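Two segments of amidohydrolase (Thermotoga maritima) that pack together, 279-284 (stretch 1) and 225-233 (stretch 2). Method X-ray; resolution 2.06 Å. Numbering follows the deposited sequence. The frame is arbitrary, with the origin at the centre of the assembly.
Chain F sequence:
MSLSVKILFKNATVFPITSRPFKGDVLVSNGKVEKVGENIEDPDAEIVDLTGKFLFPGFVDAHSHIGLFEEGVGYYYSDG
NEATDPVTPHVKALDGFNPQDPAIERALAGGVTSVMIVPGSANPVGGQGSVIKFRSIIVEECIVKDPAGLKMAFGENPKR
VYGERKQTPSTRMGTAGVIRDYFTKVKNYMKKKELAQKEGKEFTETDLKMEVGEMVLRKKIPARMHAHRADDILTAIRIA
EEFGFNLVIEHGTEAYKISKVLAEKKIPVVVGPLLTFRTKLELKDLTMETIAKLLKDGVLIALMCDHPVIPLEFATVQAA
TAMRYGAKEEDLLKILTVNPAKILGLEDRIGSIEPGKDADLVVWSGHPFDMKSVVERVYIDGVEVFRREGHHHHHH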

# COMPACT_ATOMS: atom_id res chain seq x y z
N THR F 279 -1.05 16.18 -26.75
CA THR F 279 -1.46 15.51 -25.51
C THR F 279 -0.82 16.12 -24.27
O THR F 279 -1.28 15.87 -23.16
CB THR F 279 -1.01 14.05 -25.54
OG1 THR F 279 0.38 14.00 -25.88
CG2 THR F 279 -1.81 13.23 -26.56
N LYS F 280 0.25 16.88 -24.44
CA LYS F 280 1.03 17.39 -23.30
C LYS F 280 1.27 18.87 -23.42
O LYS F 280 1.26 19.44 -24.53
CB LYS F 280 2.39 16.67 -23.20
CG LYS F 280 2.29 15.18 -22.84
CD LYS F 280 3.66 14.48 -22.83
CE LYS F 280 4.29 14.44 -24.24
NZ LYS F 280 5.71 13.98 -24.15
N LEU F 281 1.48 19.48 -22.27
CA LEU F 281 1.87 20.87 -22.17
C LEU F 281 3.06 21.20 -23.09
O LEU F 281 3.05 22.24 -23.76
CB LEU F 281 2.25 21.16 -20.73
CG LEU F 281 2.45 22.59 -20.29
CD1 LEU F 281 1.13 23.35 -20.43
CD2 LEU F 281 2.99 22.57 -18.85
N GLU F 282 4.07 20.32 -23.10
CA GLU F 282 5.27 20.52 -23.88
C GLU F 282 4.99 20.42 -25.39
O GLU F 282 5.81 20.82 -26.21
CB GLU F 282 6.43 19.59 -23.45
CG GLU F 282 6.23 18.06 -23.68
CD GLU F 282 7.39 17.21 -23.13
OE1 GLU F 282 8.34 17.77 -22.55
OE2 GLU F 282 7.33 15.96 -23.27
N LEU F 283 3.82 19.90 -25.74
CA LEU F 283 3.37 19.85 -27.14
C LEU F 283 2.44 21.01 -27.53
O LEU F 283 1.95 21.05 -28.65
CB LEU F 283 2.68 18.51 -27.43
CG LEU F 283 3.49 17.24 -27.18
CD1 LEU F 283 2.76 15.98 -27.67
CD2 LEU F 283 4.83 17.33 -27.85
N LYS F 284 2.20 21.95 -26.62
CA LYS F 284 1.20 23.01 -26.88
C LYS F 284 1.45 23.86 -28.15
O LYS F 284 0.49 24.31 -28.78
CB LYS F 284 1.02 23.94 -25.67
CG LYS F 284 2.09 25.00 -25.49
CD LYS F 284 1.74 25.96 -24.33
CE LYS F 284 2.44 27.31 -24.50
NZ LYS F 284 2.81 27.93 -23.18
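Stretch 2 225-233: MHAHRADDI

This is a small, water-mediated polar contact built round His 228 and Glu 282: no direct hydrogen bond joins the two stretches, which bury 250 Å² between them, and two waters carry the polar links.

Stretch 2 arrives as a strand, residues 225-227, passes through a short loop, with His 228 at phi/psi -110/-61 and Arg 229 extended at -68/145, and turns into a helix at Ala 230. Arg 229 is the N-cap residue; its O accepts from Ile 233 N at 3.2 Å and weakly from Asp 232 N at 3.0 Å. The backbones come nearest here, with Arg 229 CA 5.5 Å from Glu 282 CA, so the strand-to-helix corner lies against the short 3-10 segment 281-283 of stretch 1.

His 228 points its CB toward stretch 1 and has the largest covered area in stretch 2, 74 Å², matched across the contact by Glu 282 with 76 Å². Leu 283 covers one face of its ring, CD2 lying 3.5 Å from the ring centroid and 22° off the normal, a CH-pi contact; the closest atoms are Leu 283 CD2 and His 228 ND1, at 3.2 Å. Glu 282 OE2 approaches the same ring obliquely, 3.4 Å from His 228 CD2, and is itself held by a salt bridge from Lys 280 NZ at 2.7 Å. That lysine reaches the histidine through water 1, which lies 2.8 Å from Lys 280 NZ and 2.9 Å from His 228 NE2.

The second water bridges two carboxylates. Glu 282 OE1 and Asp 232 OD2 stand 4.3 Å apart, two like charges; water 2 donates to both, at 2.7 Å from Glu 282 OE1 and 2.5 Å from Asp 232 OD2, and accepts from Arg 229 N at 3.0 Å. Within stretch 2, the Arg 229 side chain is engaged by Asp 231, with NE to OD1 and NH2 to OD2 both 2.6 Å.

What can be read from it is a leucine methyl on a ring face, one water joining lysine to the histidine, and a second joining the glutamate to the start of the helix.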

# COMPACT_ATOMS: atom_id res chain seq x y z
N MSE F 225 18.44 12.42 -29.24
CA MSE F 225 17.98 13.14 -28.05
C MSE F 225 16.57 13.69 -28.16
O MSE F 225 16.33 14.68 -28.86
CB MSE F 225 18.97 14.25 -27.69
CG MSE F 225 20.31 13.67 -27.32
SE MSE F 225 21.70 15.00 -27.02
CE MSE F 225 21.91 14.72 -25.11
N HIS F 226 15.65 13.03 -27.46
CA HIS F 226 14.21 13.33 -27.45
C HIS F 226 14.00 14.64 -26.68
O HIS F 226 14.33 14.70 -25.49
CB HIS F 226 13.46 12.15 -26.79
CG HIS F 226 12.03 12.43 -26.39
ND1 HIS F 226 11.68 13.23 -25.32
CD2 HIS F 226 10.87 11.97 -26.91
CE1 HIS F 226 10.36 13.27 -25.20
NE2 HIS F 226 9.84 12.52 -26.17
N ALA F 227 13.46 15.66 -27.35
CA ALA F 227 13.16 16.95 -26.72
C ALA F 227 12.10 17.73 -27.47
O ALA F 227 12.15 17.84 -28.70
CB ALA F 227 14.43 17.82 -26.58
N HIS F 228 11.17 18.32 -26.73
CA HIS F 228 10.06 19.07 -27.33
C HIS F 228 10.21 20.55 -27.08
O HIS F 228 10.32 21.32 -28.02
CB HIS F 228 8.70 18.57 -26.79
CG HIS F 228 8.36 17.18 -27.21
ND1 HIS F 228 7.95 16.87 -28.50
CD2 HIS F 228 8.37 16.00 -26.53
CE1 HIS F 228 7.72 15.57 -28.58
NE2 HIS F 228 7.97 15.02 -27.40
N ARG F 229 10.21 20.95 -25.80
CA ARG F 229 10.27 22.35 -25.44
C ARG F 229 11.64 22.95 -25.80
O ARG F 229 12.65 22.27 -25.72
CB ARG F 229 9.93 22.53 -23.95
CG ARG F 229 9.32 23.89 -23.61
CD ARG F 229 8.78 23.92 -22.18
NE ARG F 229 9.88 23.87 -21.22
CZ ARG F 229 9.73 23.85 -19.90
NH1 ARG F 229 8.51 23.89 -19.35
NH2 ARG F 229 10.82 23.81 -19.12
N ALA F 230 11.67 24.22 -26.21
CA ALA F 230 12.90 24.83 -26.74
C ALA F 230 14.08 24.71 -25.76
O ALA F 230 15.22 24.41 -26.17
CB ALA F 230 12.67 26.32 -27.15
N ASP F 231 13.81 24.94 -24.48
CA ASP F 231 14.85 24.84 -23.45
C ASP F 231 15.45 23.43 -23.30
O ASP F 231 16.65 23.31 -23.05
CB ASP F 231 14.39 25.40 -22.08
CG ASP F 231 13.15 24.69 -21.52
OD1 ASP F 231 12.27 24.29 -22.28
OD2 ASP F 231 13.06 24.51 -20.29
N ASP F 232 14.62 22.39 -23.43
CA ASP F 232 15.11 21.01 -23.38
C ASP F 232 15.99 20.67 -24.57
O ASP F 232 16.96 19.94 -24.42
CB ASP F 232 13.97 19.99 -23.31
CG ASP F 232 13.25 20.00 -21.97
OD1 ASP F 232 13.92 20.05 -20.92
OD2 ASP F 232 12.00 20.02 -22.01
N ILE F 233 15.63 21.17 -25.76
CA ILE F 233 16.49 21.03 -26.95
C ILE F 233 17.85 21.66 -26.70
O ILE F 233 18.89 21.07 -26.99
CB ILE F 233 15.83 21.66 -28.22
CG1 ILE F 233 14.48 21.01 -28.55
CG2 ILE F 233 16.76 21.52 -29.43
CD1 ILE F 233 13.56 21.90 -29.45
O HOH W 1 6.31 12.79 -26.60
O HOH W 2 10.56 18.87 -23.71